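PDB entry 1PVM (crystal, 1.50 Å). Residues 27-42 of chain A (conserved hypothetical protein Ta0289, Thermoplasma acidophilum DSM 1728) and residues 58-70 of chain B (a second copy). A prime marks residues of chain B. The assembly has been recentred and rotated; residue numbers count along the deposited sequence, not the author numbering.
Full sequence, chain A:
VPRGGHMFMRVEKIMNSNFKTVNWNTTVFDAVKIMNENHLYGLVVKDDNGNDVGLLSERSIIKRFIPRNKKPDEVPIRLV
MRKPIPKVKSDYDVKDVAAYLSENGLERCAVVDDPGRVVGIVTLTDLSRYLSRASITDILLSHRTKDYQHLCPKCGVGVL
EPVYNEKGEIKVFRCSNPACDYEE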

# COMPACT_ATOMS: atom_id res chain seq x y z
N THR A 27 3.36 4.09 18.25
CA THR A 27 4.17 4.71 17.21
C THR A 27 3.95 3.98 15.88
O THR A 27 3.49 2.84 15.85
CB THR A 27 5.67 4.61 17.53
OG1 THR A 27 6.04 3.23 17.60
CG2 THR A 27 5.98 5.30 18.86
N VAL A 28 4.27 4.66 14.79
CA VAL A 28 4.13 4.05 13.47
C VAL A 28 4.97 2.78 13.42
O VAL A 28 4.55 1.77 12.86
CB VAL A 28 4.61 5.03 12.37
CG1 VAL A 28 4.68 4.33 11.03
CG2 VAL A 28 3.66 6.21 12.29
N PHE A 29 6.15 2.82 14.04
CA PHE A 29 7.06 1.67 14.08
C PHE A 29 6.38 0.46 14.71
O PHE A 29 6.34 -0.62 14.12
CB PHE A 29 8.32 2.04 14.87
CG PHE A 29 9.31 0.91 15.04
CD1 PHE A 29 9.87 0.28 13.94
CD2 PHE A 29 9.69 0.49 16.32
CE1 PHE A 29 10.80 -0.76 14.10
CE2 PHE A 29 10.62 -0.54 16.49
CZ PHE A 29 11.18 -1.16 15.37
N ASP A 30 5.83 0.64 15.91
CA ASP A 30 5.17 -0.46 16.60
C ASP A 30 3.92 -0.94 15.87
O ASP A 30 3.64 -2.14 15.83
CB ASP A 30 4.83 -0.07 18.03
CG ASP A 30 6.05 0.00 18.92
OD1 ASP A 30 7.10 -0.54 18.53
OD2 ASP A 30 5.95 0.59 20.01
N ALA A 31 3.16 -0.01 15.31
CA ALA A 31 1.95 -0.37 14.59
C ALA A 31 2.27 -1.20 13.35
O ALA A 31 1.59 -2.19 13.06
CB ALA A 31 1.17 0.88 14.20
N VAL A 32 3.30 -0.81 12.61
CA VAL A 32 3.68 -1.53 11.40
C VAL A 32 4.25 -2.90 11.73
O VAL A 32 4.07 -3.85 10.97
CB VAL A 32 4.69 -0.71 10.56
CG1 VAL A 32 5.26 -1.58 9.42
CG2 VAL A 32 3.98 0.51 9.96
N LYS A 33 4.93 -3.02 12.87
CA LYS A 33 5.45 -4.32 13.26
C LYS A 33 4.27 -5.26 13.47
O LYS A 33 4.34 -6.44 13.10
CB LYS A 33 6.28 -4.22 14.55
CG LYS A 33 7.66 -3.62 14.34
CD LYS A 33 8.55 -3.85 15.55
CE LYS A 33 7.96 -3.24 16.81
NZ LYS A 33 8.85 -3.45 17.98
N ILE A 34 3.20 -4.75 14.06
CA ILE A 34 1.99 -5.55 14.29
C ILE A 34 1.39 -5.96 12.94
O ILE A 34 1.00 -7.11 12.76
CB ILE A 34 0.95 -4.75 15.12
CG1 ILE A 34 1.44 -4.60 16.56
CG2 ILE A 34 -0.41 -5.44 15.08
CD1 ILE A 34 0.61 -3.66 17.41
N MET A 35 1.32 -5.02 12.00
CA MET A 35 0.78 -5.31 10.68
C MET A 35 1.60 -6.38 9.97
O MET A 35 1.05 -7.34 9.41
CB MET A 35 0.78 -4.05 9.81
CG MET A 35 -0.24 -3.00 10.20
SD MET A 35 -0.22 -1.63 9.02
CE MET A 35 0.77 -0.46 9.91
N ASN A 36 2.92 -6.21 9.98
CA ASN A 36 3.80 -7.16 9.33
C ASN A 36 3.77 -8.55 9.96
O ASN A 36 3.80 -9.55 9.25
CB ASN A 36 5.25 -6.64 9.32
CG ASN A 36 5.43 -5.47 8.39
OD1 ASN A 36 4.68 -5.31 7.42
ND2 ASN A 36 6.44 -4.64 8.65
N GLU A 37 3.71 -8.62 11.29
CA GLU A 37 3.70 -9.92 11.95
C GLU A 37 2.38 -10.67 11.78
O GLU A 37 2.36 -11.90 11.75
CB GLU A 37 4.03 -9.77 13.44
CG GLU A 37 2.93 -9.20 14.31
CD GLU A 37 3.37 -9.03 15.77
OE1 GLU A 37 2.52 -8.74 16.63
OE2 GLU A 37 4.58 -9.19 16.04
N ASN A 38 1.28 -9.94 11.64
CA ASN A 38 -0.03 -10.55 11.47
C ASN A 38 -0.50 -10.64 10.02
O ASN A 38 -1.49 -11.30 9.72
CB ASN A 38 -1.09 -9.79 12.27
CG ASN A 38 -0.89 -9.89 13.76
OD1 ASN A 38 -0.28 -9.02 14.39
ND2 ASN A 38 -1.39 -10.97 14.35
N HIS A 39 0.21 -9.97 9.12
CA HIS A 39 -0.17 -9.94 7.71
C HIS A 39 -1.56 -9.33 7.58
O HIS A 39 -2.39 -9.79 6.79
CB HIS A 39 -0.16 -11.36 7.12
CG HIS A 39 1.20 -11.99 7.09
ND1 HIS A 39 2.20 -11.55 6.26
CD2 HIS A 39 1.72 -12.99 7.83
CE1 HIS A 39 3.29 -12.26 6.48
NE2 HIS A 39 3.03 -13.14 7.43
N LEU A 40 -1.82 -8.30 8.38
CA LEU A 40 -3.09 -7.57 8.36
C LEU A 40 -2.69 -6.12 8.22
O LEU A 40 -2.12 -5.53 9.14
CB LEU A 40 -3.87 -7.78 9.66
CG LEU A 40 -4.54 -9.14 9.87
CD1 LEU A 40 -5.27 -9.13 11.20
CD2 LEU A 40 -5.52 -9.43 8.73
N TYR A 41 -2.99 -5.53 7.07
CA TYR A 41 -2.60 -4.16 6.81
C TYR A 41 -3.67 -3.12 7.03
O TYR A 41 -3.84 -2.18 6.26
CB TYR A 41 -1.99 -4.10 5.41
CG TYR A 41 -0.74 -4.95 5.35
CD1 TYR A 41 0.47 -4.46 5.83
CD2 TYR A 41 -0.78 -6.28 4.90
CE1 TYR A 41 1.61 -5.27 5.88
CE2 TYR A 41 0.34 -7.09 4.95
CZ TYR A 41 1.54 -6.58 5.44
OH TYR A 41 2.66 -7.38 5.51
N GLY A 42 -4.39 -3.30 8.13
CA GLY A 42 -5.44 -2.38 8.51
C GLY A 42 -5.71 -2.59 9.99
O GLY A 42 -6.02 -3.71 10.40
N GLU B 58 4.51 0.27 -2.54
CA GLU B 58 4.06 0.65 -1.21
C GLU B 58 4.42 -0.42 -0.20
O GLU B 58 4.95 -0.13 0.87
CB GLU B 58 2.54 0.83 -1.17
CG GLU B 58 2.02 2.15 -1.67
CD GLU B 58 0.57 2.36 -1.25
OE1 GLU B 58 -0.30 1.57 -1.67
OE2 GLU B 58 0.31 3.31 -0.49
N ARG B 59 4.11 -1.67 -0.53
CA ARG B 59 4.39 -2.78 0.36
C ARG B 59 5.89 -2.90 0.65
O ARG B 59 6.27 -3.21 1.78
CB ARG B 59 3.83 -4.08 -0.22
CG ARG B 59 3.93 -5.29 0.71
CD ARG B 59 3.29 -5.02 2.07
NE ARG B 59 1.87 -4.71 1.97
CZ ARG B 59 0.92 -5.60 1.72
NH1 ARG B 59 1.23 -6.88 1.54
NH2 ARG B 59 -0.35 -5.21 1.64
N SER B 60 6.74 -2.65 -0.35
CA SER B 60 8.18 -2.76 -0.11
C SER B 60 8.60 -1.76 0.97
O SER B 60 9.47 -2.06 1.80
CB SER B 60 8.98 -2.52 -1.41
OG SER B 60 8.94 -1.17 -1.84
N ILE B 61 7.98 -0.59 0.98
CA ILE B 61 8.29 0.43 1.98
C ILE B 61 7.80 0.00 3.36
O ILE B 61 8.50 0.17 4.36
CB ILE B 61 7.64 1.78 1.57
CG1 ILE B 61 8.30 2.27 0.28
CG2 ILE B 61 7.78 2.80 2.68
CD1 ILE B 61 7.57 3.41 -0.40
N ILE B 62 6.60 -0.57 3.42
CA ILE B 62 6.03 -1.02 4.70
C ILE B 62 6.81 -2.20 5.28
O ILE B 62 7.06 -2.27 6.49
CB ILE B 62 4.54 -1.44 4.52
CG1 ILE B 62 3.69 -0.25 4.08
CG2 ILE B 62 4.01 -2.04 5.82
CD1 ILE B 62 3.71 0.93 5.03
N LYS B 63 7.20 -3.13 4.41
CA LYS B 63 7.92 -4.33 4.85
C LYS B 63 9.42 -4.18 5.04
O LYS B 63 10.00 -4.78 5.94
CB LYS B 63 7.69 -5.47 3.84
CG LYS B 63 6.28 -6.03 3.78
CD LYS B 63 5.97 -6.96 4.94
CE LYS B 63 6.86 -8.19 4.94
NZ LYS B 63 6.49 -9.16 6.02
N ARG B 64 10.06 -3.36 4.21
CA ARG B 64 11.50 -3.23 4.28
C ARG B 64 12.07 -1.89 4.73
O ARG B 64 13.24 -1.81 5.09
CB ARG B 64 12.09 -3.65 2.94
CG ARG B 64 11.57 -5.02 2.51
CD ARG B 64 12.02 -5.39 1.12
NE ARG B 64 12.87 -6.57 1.14
CZ ARG B 64 14.09 -6.61 1.67
NH1 ARG B 64 14.61 -5.53 2.23
NH2 ARG B 64 14.79 -7.74 1.64
N PHE B 65 11.26 -0.83 4.70
CA PHE B 65 11.76 0.46 5.16
C PHE B 65 11.36 0.76 6.60
O PHE B 65 12.21 1.02 7.44
CB PHE B 65 11.28 1.61 4.28
CG PHE B 65 11.48 2.95 4.92
CD1 PHE B 65 12.76 3.49 5.05
CD2 PHE B 65 10.40 3.65 5.46
CE1 PHE B 65 12.96 4.70 5.72
CE2 PHE B 65 10.60 4.86 6.12
CZ PHE B 65 11.88 5.38 6.25
N ILE B 66 10.06 0.76 6.87
CA ILE B 66 9.60 1.08 8.22
C ILE B 66 10.32 0.29 9.32
O ILE B 66 10.72 0.87 10.33
CB ILE B 66 8.07 0.88 8.35
CG1 ILE B 66 7.33 1.78 7.34
CG2 ILE B 66 7.62 1.22 9.76
CD1 ILE B 66 7.48 3.27 7.59
N PRO B 67 10.49 -1.04 9.15
CA PRO B 67 11.17 -1.82 10.19
C PRO B 67 12.62 -1.43 10.52
O PRO B 67 13.14 -1.82 11.56
CB PRO B 67 11.07 -3.25 9.67
CG PRO B 67 9.77 -3.23 8.89
CD PRO B 67 9.91 -1.93 8.13
N ARG B 68 13.25 -0.65 9.65
CA ARG B 68 14.62 -0.20 9.90
C ARG B 68 14.62 0.95 10.91
O ARG B 68 15.66 1.28 11.50
CB ARG B 68 15.29 0.27 8.60
CG ARG B 68 15.80 -0.85 7.71
CD ARG B 68 16.40 -0.29 6.43
NE ARG B 68 16.99 -1.33 5.58
CZ ARG B 68 18.20 -1.85 5.77
NH1 ARG B 68 18.96 -1.44 6.77
NH2 ARG B 68 18.64 -2.79 4.94
N ASN B 69 13.46 1.57 11.08
CA ASN B 69 13.30 2.69 12.01
C ASN B 69 14.31 3.81 11.79
O ASN B 69 15.07 4.18 12.69
CB ASN B 69 13.37 2.17 13.46
CG ASN B 69 12.95 3.22 14.47
OD1 ASN B 69 12.14 4.09 14.17
ND2 ASN B 69 13.50 3.13 15.67
N LYS B 70 14.32 4.35 10.57
CA LYS B 70 15.22 5.44 10.20
C LYS B 70 14.38 6.49 9.49
O LYS B 70 13.28 6.19 9.02
CB LYS B 70 16.29 4.95 9.22
CG LYS B 70 17.12 3.76 9.68
CD LYS B 70 18.04 4.16 10.81
CE LYS B 70 18.83 2.96 11.29
NZ LYS B 70 19.71 3.34 12.43

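How do the two backbones lie against each other? Chain A contributes a helix from Val28 to Asn38, capped at its start by Thr27, whose OG1 accepts a hydrogen bond from Asp30 N at 3.1 Å. Chain B contributes a helix beginning at Glu58′, which widens into a pi-type turn at residues 61-65 and passes into a 3-10 segment at 66-68. The helix axes cross steeply, at -107°, and approach to 10.2 Å. The backbones come nearest at three places: Phe29 CA lies 6.4 Å from Ile66′ CA, Val32 CA 7.1 Å from Ile62′ CA, and Asn36 CA 6.7 Å from Lys63′ CA. Together the stretches bury 593 Å².

What fills the space where the helices cross? Val32 points toward chain B and meets two isoleucines, with its CB 3.6 Å from Ile66′ CG2 and its CG1 3.8 Å from Ile62′ CG2. These branched side chains have no polar groups to satisfy, so close packing away from water suits them. Val28, one turn earlier, adds a looser contact, its CG1 lying 4.5 Å from Ile66′ CG2.

How does the aromatic ring of Phe29 reach chain B? Its CA-to-CB bond points sideways, but the t rotamer brings the ring nearer the 3-10 segment. Asn69′ CB sits over one ring face, 4.3 Å from the centroid of the Phe29 ring, in a CH-pi contact. Near the ring plane lie two backbone carbonyls: Pro67′ O is 3.6 Å from Phe29 CE1, and Ile66′ O is 3.8 Å from Phe29 CD1. Their placement at the edge sets the oxygens beside the slightly positive ring hydrogens rather than over the electron-rich face.

Where does polar chemistry join the two chains? Asn36 ND2 donates a hydrogen bond to Ile62′ O, at 3.3 Å and nearly straight at 173°. The wider turn helps explain why this oxygen is available: Ile66′ N bonds to Ile61′ O, and no backbone bond within the stretch uses Ile62′ O. The methylene chain of Lys63′ packs beside the same amide, its CD 3.2 Å from Asn36 OD1.

What does Tyr41, beyond the end of the chain A helix, add? Its ring carries the guanidinium of Arg59′ flat on one face, with planes only 12° apart and Arg59′ CZ 3.7 Å from the centroid of the Tyr41 ring. The cation thus meets the pi cloud directly, while its nitrogens remain free to bond at their edges elsewhere in the structure. Ile62′ CG2, 4.0 Å from Tyr41 CE1, extends the apolar packing to this ring.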